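Local coordinates for protein dihydropyrimidinase (Brevibacillus agri, PDB 3SFW) that probably hydrolyses the ring amide bond of dihydropyrimidines, using a pair of zinc ions in an amidohydrolase barrel, at residues H58-M63 / D315-N320; G388-I393 / L431-F436. All coordinates share one frame; numbering follows the deposited sequence.

Contact 1 of 2, residues H58-M63 / D315-N320. With ZN (zinc ion), chain F.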
ATOM      1  N   HIS A  58     -11.350  24.548 -15.085  1.00  8.69           N
ATOM      2  CA  HIS A  58     -12.554  23.738 -14.902  1.00  9.86           C
ATOM      3  C   HIS A  58     -13.818  24.593 -14.804  1.00  9.47           C
ATOM      4  O   HIS A  58     -14.296  24.905 -13.708  1.00 10.08           O
ATOM      5  CB  HIS A  58     -12.399  22.800 -13.696  1.00  7.68           C
ATOM      6  CG  HIS A  58     -13.418  21.693 -13.652  1.00  7.87           C
ATOM      7  ND1 HIS A  58     -13.150  20.466 -13.079  1.00  9.97           N
ATOM      8  CD2 HIS A  58     -14.668  21.604 -14.180  1.00 10.78           C
ATOM      9  CE1 HIS A  58     -14.203  19.674 -13.234  1.00 10.74           C
ATOM     10  NE2 HIS A  58     -15.132  20.344 -13.903  1.00  9.26           N
ATOM     11  N   THR A  59     -14.331  25.031 -15.967  1.00  9.28           N
ATOM     12  CA  THR A  59     -15.545  25.890 -15.956  1.00  9.66           C
ATOM     13  C   THR A  59     -16.609  25.347 -16.908  1.00 10.37           C
ATOM     14  O   THR A  59     -16.297  24.599 -17.834  1.00  9.98           O
ATOM     15  CB  THR A  59     -15.236  27.362 -16.307  1.00 10.24           C
ATOM     16  OG1 THR A  59     -14.786  27.471 -17.670  1.00 10.25           O
ATOM     17  CG2 THR A  59     -14.059  27.889 -15.396  1.00  9.50           C
ATOM     18  N   HIS A  60     -17.863  25.696 -16.631  1.00 10.87           N
ATOM     19  CA  HIS A  60     -19.008  25.273 -17.428  1.00 10.62           C
ATOM     20  C   HIS A  60     -19.932  26.480 -17.652  1.00 11.11           C
ATOM     21  O   HIS A  60     -21.035  26.563 -17.062  1.00 12.51           O
ATOM     22  CB  HIS A  60     -19.790  24.161 -16.697  1.00 10.24           C
ATOM     23  CG  HIS A  60     -18.976  22.928 -16.444  1.00  7.68           C
ATOM     24  ND1 HIS A  60     -18.702  22.011 -17.438  1.00  9.57           N
ATOM     25  CD2 HIS A  60     -18.338  22.493 -15.333  1.00 10.07           C
ATOM     26  CE1 HIS A  60     -17.985  21.017 -16.930  1.00 10.87           C
ATOM     27  NE2 HIS A  60     -17.724  21.304 -15.657  1.00 10.65           N
ATOM     28  N   LEU A  61     -19.459  27.448 -18.439  1.00 10.26           N
ATOM     29  CA  LEU A  61     -20.269  28.655 -18.657  1.00 12.09           C
ATOM     30  C   LEU A  61     -21.306  28.400 -19.773  1.00 12.79           C
ATOM     31  O   LEU A  61     -20.992  27.782 -20.809  1.00 12.12           O
ATOM     32  CB  LEU A  61     -19.347  29.814 -19.072  1.00 11.87           C
ATOM     33  CG  LEU A  61     -18.183  30.095 -18.109  1.00 12.10           C
ATOM     34  CD1 LEU A  61     -17.443  31.380 -18.550  1.00 11.25           C
ATOM     35  CD2 LEU A  61     -18.746  30.300 -16.667  1.00 12.86           C
ATOM     36  N   ASP A  62     -22.523  28.935 -19.595  1.00 12.84           N
ATOM     37  CA  ASP A  62     -23.593  28.767 -20.569  1.00 12.52           C
ATOM     38  C   ASP A  62     -23.780  27.321 -20.976  1.00 13.90           C
ATOM     39  O   ASP A  62     -23.899  26.999 -22.181  1.00 13.38           O
ATOM     40  CB  ASP A  62     -23.331  29.632 -21.812  1.00 12.46           C
ATOM     41  CG  ASP A  62     -24.609  29.943 -22.599  1.00 23.29           C
ATOM     42  OD1 ASP A  62     -25.675  30.197 -21.985  1.00 20.40           O
ATOM     43  OD2 ASP A  62     -24.531  29.941 -23.845  1.00 26.12           O
ATOM     44  N   MET A  63     -23.728  26.432 -20.000  1.00 11.77           N
ATOM     45  CA  MET A  63     -23.743  25.002 -20.277  1.00 11.41           C
ATOM     46  C   MET A  63     -25.179  24.467 -20.177  1.00 13.18           C
ATOM     47  O   MET A  63     -25.837  24.621 -19.150  1.00 14.42           O
ATOM     48  CB  MET A  63     -22.902  24.284 -19.209  1.00 11.25           C
ATOM     49  CG  MET A  63     -22.881  22.732 -19.392  1.00 13.66           C
ATOM     50  SD  MET A  63     -22.559  21.965 -17.784  1.00 14.93           S
ATOM     51  CE  MET A  63     -22.313  20.273 -18.183  1.00 15.38           C
ATOM     52  N   ASP A 315     -14.766  23.956 -11.060  1.00 10.12           N
ATOM     53  CA  ASP A 315     -16.006  23.247 -11.534  1.00 10.99           C
ATOM     54  C   ASP A 315     -17.196  24.230 -11.413  1.00 10.94           C
ATOM     55  O   ASP A 315     -18.320  23.874 -10.989  1.00 12.90           O
ATOM     56  CB  ASP A 315     -16.285  21.894 -10.801  1.00 11.04           C
ATOM     57  CG  ASP A 315     -17.316  21.024 -11.515  1.00 11.75           C
ATOM     58  OD1 ASP A 315     -17.532  21.228 -12.748  1.00 11.39           O
ATOM     59  OD2 ASP A 315     -17.926  20.150 -10.819  1.00 10.57           O
ATOM     60  N   HIS A 316     -16.960  25.461 -11.831  1.00  9.31           N
ATOM     61  CA  HIS A 316     -18.035  26.479 -11.781  1.00  9.01           C
ATOM     62  C   HIS A 316     -19.176  26.014 -12.695  1.00 11.57           C
ATOM     63  O   HIS A 316     -18.995  25.879 -13.907  1.00 10.40           O
ATOM     64  CB  HIS A 316     -17.511  27.821 -12.306  1.00 11.61           C
ATOM     65  CG  HIS A 316     -18.502  28.934 -12.165  1.00 10.01           C
ATOM     66  ND1 HIS A 316     -18.973  29.345 -10.932  1.00 11.39           N
ATOM     67  CD2 HIS A 316     -19.086  29.729 -13.087  1.00 10.33           C
ATOM     68  CE1 HIS A 316     -19.828  30.339 -11.104  1.00 12.11           C
ATOM     69  NE2 HIS A 316     -19.924  30.583 -12.407  1.00 10.73           N
ATOM     70  N   CYS A 317     -20.363  25.810 -12.119  1.00 11.48           N
ATOM     71  CA  CYS A 317     -21.450  25.208 -12.891  1.00 10.91           C
ATOM     72  C   CYS A 317     -22.751  25.723 -12.183  1.00 12.04           C
ATOM     73  O   CYS A 317     -23.477  24.944 -11.566  1.00 13.51           O
ATOM     74  CB  CYS A 317     -21.301  23.672 -12.837  1.00 13.30           C
ATOM     75  SG  CYS A 317     -22.409  22.784 -14.019  1.00 14.50           S
ATOM     76  N   PRO A 318     -22.991  27.044 -12.245  1.00 12.86           N
ATOM     77  CA  PRO A 318     -23.965  27.669 -11.330  1.00 11.87           C
ATOM     78  C   PRO A 318     -25.427  27.512 -11.787  1.00 13.67           C
ATOM     79  O   PRO A 318     -25.738  27.617 -12.991  1.00 11.81           O
ATOM     80  CB  PRO A 318     -23.544  29.144 -11.339  1.00 12.14           C
ATOM     81  CG  PRO A 318     -23.041  29.327 -12.784  1.00 13.25           C
ATOM     82  CD  PRO A 318     -22.224  28.056 -12.996  1.00 14.41           C
ATOM     83  N   PHE A 319     -26.310  27.283 -10.818  1.00 13.22           N
ATOM     84  CA  PHE A 319     -27.758  27.344 -11.059  1.00 14.32           C
ATOM     85  C   PHE A 319     -28.358  28.099  -9.890  1.00 13.29           C
ATOM     86  O   PHE A 319     -28.014  27.828  -8.724  1.00 14.94           O
ATOM     87  CB  PHE A 319     -28.329  25.929 -11.075  1.00 16.17           C
ATOM     88  CG  PHE A 319     -27.764  25.055 -12.165  1.00 14.91           C
ATOM     89  CD1 PHE A 319     -28.246  25.158 -13.474  1.00 15.99           C
ATOM     90  CD2 PHE A 319     -26.736  24.138 -11.888  1.00 16.40           C
ATOM     91  CE1 PHE A 319     -27.692  24.379 -14.510  1.00 13.85           C
ATOM     92  CE2 PHE A 319     -26.193  23.308 -12.922  1.00 15.23           C
ATOM     93  CZ  PHE A 319     -26.714  23.402 -14.225  1.00 14.77           C
ATOM     94  N   ASN A 320     -29.263  29.023 -10.178  1.00 15.72           N
ATOM     95  CA  ASN A 320     -29.978  29.697  -9.112  1.00 14.79           C
ATOM     96  C   ASN A 320     -30.701  28.710  -8.195  1.00 14.77           C
ATOM     97  O   ASN A 320     -31.256  27.700  -8.629  1.00 14.67           O
ATOM     98  CB  ASN A 320     -31.001  30.676  -9.704  1.00 13.53           C
ATOM     99  CG  ASN A 320     -30.350  31.819 -10.386  1.00 15.64           C
ATOM    100  OD1 ASN A 320     -29.758  32.672  -9.739  1.00 15.89           O
ATOM    101  ND2 ASN A 320     -30.397  31.826 -11.728  1.00 15.77           N
TER
HETATM  102 ZN    ZN F 502     -17.168  19.798 -14.283  1.00 14.91          ZN
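His58 NE2, His60 NE2 and Asp315 OD1 grip one zinc ion, each at 2.1 Å. The two histidines form the His-X-His pair of the amidohydrolase family, and carboxylated Lys150 binds this zinc and a second one, which His183 and His239 also hold. Backbone bonds bring the three ligands together. The carbonyl oxygen of His58 is approached by two successive amides of the facing loop, Asp315 N and His316 N, both in weak bonds. A better bond runs the other way, from His60 N to His316 O (3.0 Å), and the backbones are thus bridged at Thr59 and His316. His58 CG is anti to its backbone N (chi1 -165°), and the ring runs alongside the Asp315 side chain, whose CB sits over the ring face, 3.7 Å from its centroid. The His60 ring instead has Asp315 OD1 at its edge, brought there by the shared zinc, its plane 72° from that of the carboxylate. Histidine suits both places because NE2 can bind the metal; in His58 the other nitrogen, ND1, is also held by Glu262. Away from the metal, Met63 SD reaches Cys317 SG at 3.9 Å, a soft sulfur contact in a buried place, and Leu61 CD2 meets the edge of the His316 ring, whose NE2 is hydrogen-bonded to Asp72. The single bridge joins the end of strand 49-59 to the loop after strand 311-312, consistent with the first and last strands of the barrel meeting here, at their ligand-bearing ends, where Thr59 and Leu61 also pack on strand 86-93 and Leu61 touches helix 74-83.

Contact 2 of 2, residues G388-I393 / L431-F436; sequences GSDADI and LSRGAF
Arg433 N donates to Asp392 OD1 (2.7 Å) and Gly434 N to Ala391 O (3.0 Å), so the central pair of a type I' turn is held by the chain just before strand 393-403. The turn, Ser432 to Ala435, makes the two-residue connection of a beta hairpin between strands 422-432 and 435-439. Both central residues have positive phi, which glycine adopts easily and Arg433 tolerates. The Arg433 bond is nearly straight, 166° at the hydrogen, and reaches the anti side of the carboxylate from 33° out of its plane. Beyond it strand pairing begins: Ile393 and Leu431 form an antiparallel hydrogen-bonded pair, with Leu431 N donating a hydrogen bond to Ile393 O at 2.8 Å, while Asp392 CA lies 3.2 Å from Leu431 O in a CA-H...O contact.

Further out, Ala391 is the centre of an inverse gamma turn that turns its carbonyl toward the hairpin; its side chain is small, and Ala391 CB lies 3.5 Å from Gly434 N. The carboxylates of Asp390 and Asp392 both form salt bridges to Lys382, and its positive charge probably eases their burial. Asp390 OD2 meets the aliphatic CG and CD of Arg433, because the arginine chain bends at chi3 (-66°) and carries its guanidinium off to Glu26, Asp119 and the carbonyl of Ala449. A water donates to Asp392 OD2 and accepts from the hydroxyl of Ser432. Across the hairpin itself, Leu431 CD2 sits over the centre of the Phe436 ring, 3.7 Å above its plane.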
ATOM      1  N   GLY A 388       8.405  38.342 -21.429  1.00 13.37           N
ATOM      2  CA  GLY A 388       7.818  37.639 -22.560  1.00 14.12           C
ATOM      3  C   GLY A 388       6.438  36.996 -22.334  1.00 13.39           C
ATOM      4  O   GLY A 388       5.779  36.610 -23.292  1.00 17.53           O
ATOM      5  N   SER A 389       6.009  36.923 -21.085  1.00 14.85           N
ATOM      6  CA  SER A 389       4.687  36.389 -20.733  1.00 15.69           C
ATOM      7  C   SER A 389       3.614  37.465 -20.939  1.00 12.62           C
ATOM      8  O   SER A 389       3.902  38.660 -20.901  1.00 12.96           O
ATOM      9  CB  SER A 389       4.726  35.868 -19.290  1.00 22.81           C
ATOM     10  OG  SER A 389       5.601  34.701 -19.286  1.00 27.36           O
ATOM     11  N   ASP A 390       2.403  37.030 -21.253  1.00 12.51           N
ATOM     12  CA  ASP A 390       1.266  37.988 -21.282  1.00  9.83           C
ATOM     13  C   ASP A 390       1.192  38.641 -19.902  1.00 11.82           C
ATOM     14  O   ASP A 390       1.379  37.983 -18.867  1.00 12.73           O
ATOM     15  CB  ASP A 390      -0.042  37.239 -21.550  1.00 11.84           C
ATOM     16  CG  ASP A 390      -0.237  36.870 -23.002  1.00 16.95           C
ATOM     17  OD1 ASP A 390       0.675  37.125 -23.842  1.00 14.71           O
ATOM     18  OD2 ASP A 390      -1.283  36.228 -23.308  1.00 14.60           O
ATOM     19  N   ALA A 391       0.876  39.936 -19.880  1.00 10.19           N
ATOM     20  CA  ALA A 391       0.819  40.676 -18.658  1.00 12.84           C
ATOM     21  C   ALA A 391      -0.549  40.400 -18.019  1.00 14.43           C
ATOM     22  O   ALA A 391      -1.436  41.249 -18.052  1.00 12.79           O
ATOM     23  CB  ALA A 391       0.982  42.182 -18.984  1.00 13.13           C
ATOM     24  N   ASP A 392      -0.682  39.214 -17.433  1.00 10.24           N
ATOM     25  CA  ASP A 392      -1.931  38.765 -16.809  1.00 10.88           C
ATOM     26  C   ASP A 392      -1.592  38.680 -15.323  1.00 10.48           C
ATOM     27  O   ASP A 392      -0.852  37.763 -14.869  1.00 13.11           O
ATOM     28  CB  ASP A 392      -2.313  37.355 -17.308  1.00 10.24           C
ATOM     29  CG  ASP A 392      -2.892  37.336 -18.720  1.00 11.50           C
ATOM     30  OD1 ASP A 392      -2.663  38.292 -19.519  1.00 11.37           O
ATOM     31  OD2 ASP A 392      -3.475  36.279 -19.054  1.00 10.82           O
ATOM     32  N   ILE A 393      -1.925  39.743 -14.600  1.00 11.87           N
ATOM     33  CA  ILE A 393      -1.369  39.974 -13.296  1.00 11.53           C
ATOM     34  C   ILE A 393      -2.480  40.415 -12.342  1.00 12.54           C
ATOM     35  O   ILE A 393      -3.354  41.204 -12.709  1.00 12.10           O
ATOM     36  CB  ILE A 393      -0.281  41.089 -13.383  1.00 11.12           C
ATOM     37  CG1 ILE A 393       0.864  40.587 -14.257  1.00 14.35           C
ATOM     38  CG2 ILE A 393       0.239  41.501 -11.916  1.00 11.66           C
ATOM     39  CD1 ILE A 393       1.892  41.668 -14.593  1.00 13.86           C
ATOM     40  N   LEU A 431      -5.098  42.720 -14.368  1.00 13.46           N
ATOM     41  CA  LEU A 431      -4.749  43.002 -15.766  1.00 13.35           C
ATOM     42  C   LEU A 431      -4.823  41.727 -16.585  1.00 13.16           C
ATOM     43  O   LEU A 431      -4.399  40.637 -16.102  1.00 13.04           O
ATOM     44  CB  LEU A 431      -3.322  43.525 -15.842  1.00 13.78           C
ATOM     45  CG  LEU A 431      -3.156  44.883 -15.126  1.00 16.01           C
ATOM     46  CD1 LEU A 431      -1.979  44.822 -14.152  1.00 22.76           C
ATOM     47  CD2 LEU A 431      -2.934  46.032 -16.150  1.00 18.29           C
ATOM     48  N   SER A 432      -5.297  41.872 -17.818  1.00 12.54           N
ATOM     49  CA  SER A 432      -5.321  40.775 -18.814  1.00 10.26           C
ATOM     50  C   SER A 432      -4.624  41.280 -20.091  1.00 15.57           C
ATOM     51  O   SER A 432      -5.068  42.268 -20.671  1.00 11.38           O
ATOM     52  CB  SER A 432      -6.762  40.344 -19.097  1.00 14.41           C
ATOM     53  OG  SER A 432      -6.822  39.492 -20.244  1.00 12.93           O
ATOM     54  N   ARG A 433      -3.504  40.669 -20.478  1.00 12.91           N
ATOM     55  CA  ARG A 433      -2.718  41.172 -21.622  1.00 12.45           C
ATOM     56  C   ARG A 433      -2.454  42.688 -21.522  1.00 13.46           C
ATOM     57  O   ARG A 433      -2.589  43.425 -22.489  1.00 13.76           O
ATOM     58  CB  ARG A 433      -3.365  40.748 -22.958  1.00 12.56           C
ATOM     59  CG  ARG A 433      -3.034  39.271 -23.338  1.00 13.74           C
ATOM     60  CD  ARG A 433      -3.704  38.730 -24.643  1.00 13.74           C
ATOM     61  NE  ARG A 433      -5.157  38.647 -24.525  1.00 13.45           N
ATOM     62  CZ  ARG A 433      -6.018  39.640 -24.779  1.00 15.02           C
ATOM     63  NH1 ARG A 433      -5.667  40.705 -25.488  1.00 13.53           N
ATOM     64  NH2 ARG A 433      -7.308  39.470 -24.462  1.00 13.83           N
ATOM     65  N   GLY A 434      -2.095  43.125 -20.323  1.00 12.90           N
ATOM     66  CA  GLY A 434      -1.625  44.491 -20.078  1.00 13.27           C
ATOM     67  C   GLY A 434      -2.749  45.529 -19.969  1.00 14.28           C
ATOM     68  O   GLY A 434      -2.479  46.701 -19.729  1.00 16.07           O
ATOM     69  N   ALA A 435      -3.998  45.115 -20.177  1.00 12.85           N
ATOM     70  CA  ALA A 435      -5.127  46.037 -19.979  1.00 14.65           C
ATOM     71  C   ALA A 435      -5.858  45.702 -18.701  1.00 13.32           C
ATOM     72  O   ALA A 435      -6.148  44.535 -18.426  1.00 13.57           O
ATOM     73  CB  ALA A 435      -6.113  45.995 -21.206  1.00 14.82           C
ATOM     74  N   PHE A 436      -6.279  46.729 -17.967  1.00 13.14           N
ATOM     75  CA  PHE A 436      -7.051  46.480 -16.745  1.00 12.21           C
ATOM     76  C   PHE A 436      -8.403  45.889 -17.088  1.00 13.24           C
ATOM     77  O   PHE A 436      -9.066  46.364 -18.045  1.00 12.75           O
ATOM     78  CB  PHE A 436      -7.268  47.769 -15.977  1.00 13.77           C
ATOM     79  CG  PHE A 436      -6.073  48.208 -15.183  1.00 14.64           C
ATOM     80  CD1 PHE A 436      -5.281  49.254 -15.643  1.00 14.37           C
ATOM     81  CD2 PHE A 436      -5.772  47.592 -13.966  1.00 15.38           C
ATOM     82  CE1 PHE A 436      -4.152  49.642 -14.915  1.00 17.18           C
ATOM     83  CE2 PHE A 436      -4.687  47.974 -13.228  1.00 17.55           C
ATOM     84  CZ  PHE A 436      -3.886  49.017 -13.677  1.00 15.68           C
TER
HETATM   85  O   HOH W   1      -6.125  36.910 -19.834  1.00 14.61           O

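Both contacts are buried and reach the same curled sheet, since strand 49-59, which leads into contact 1, pairs with strand 393-403, which begins at contact 2. Their centres are 25 Å apart and their nearest atoms about 13 Å, so they do not touch. Contact 1 lies nearer the middle of the chain, about 10 Å from its centre against 20 Å for contact 2. In contact 1 two weak backbone bonds and one sounder one accompany a shared metal; contact 2 is joined by sounder backbone and carboxylate hydrogen bonds and one bridging water, while its charged side chains find their salt-bridge partners outside the two segments.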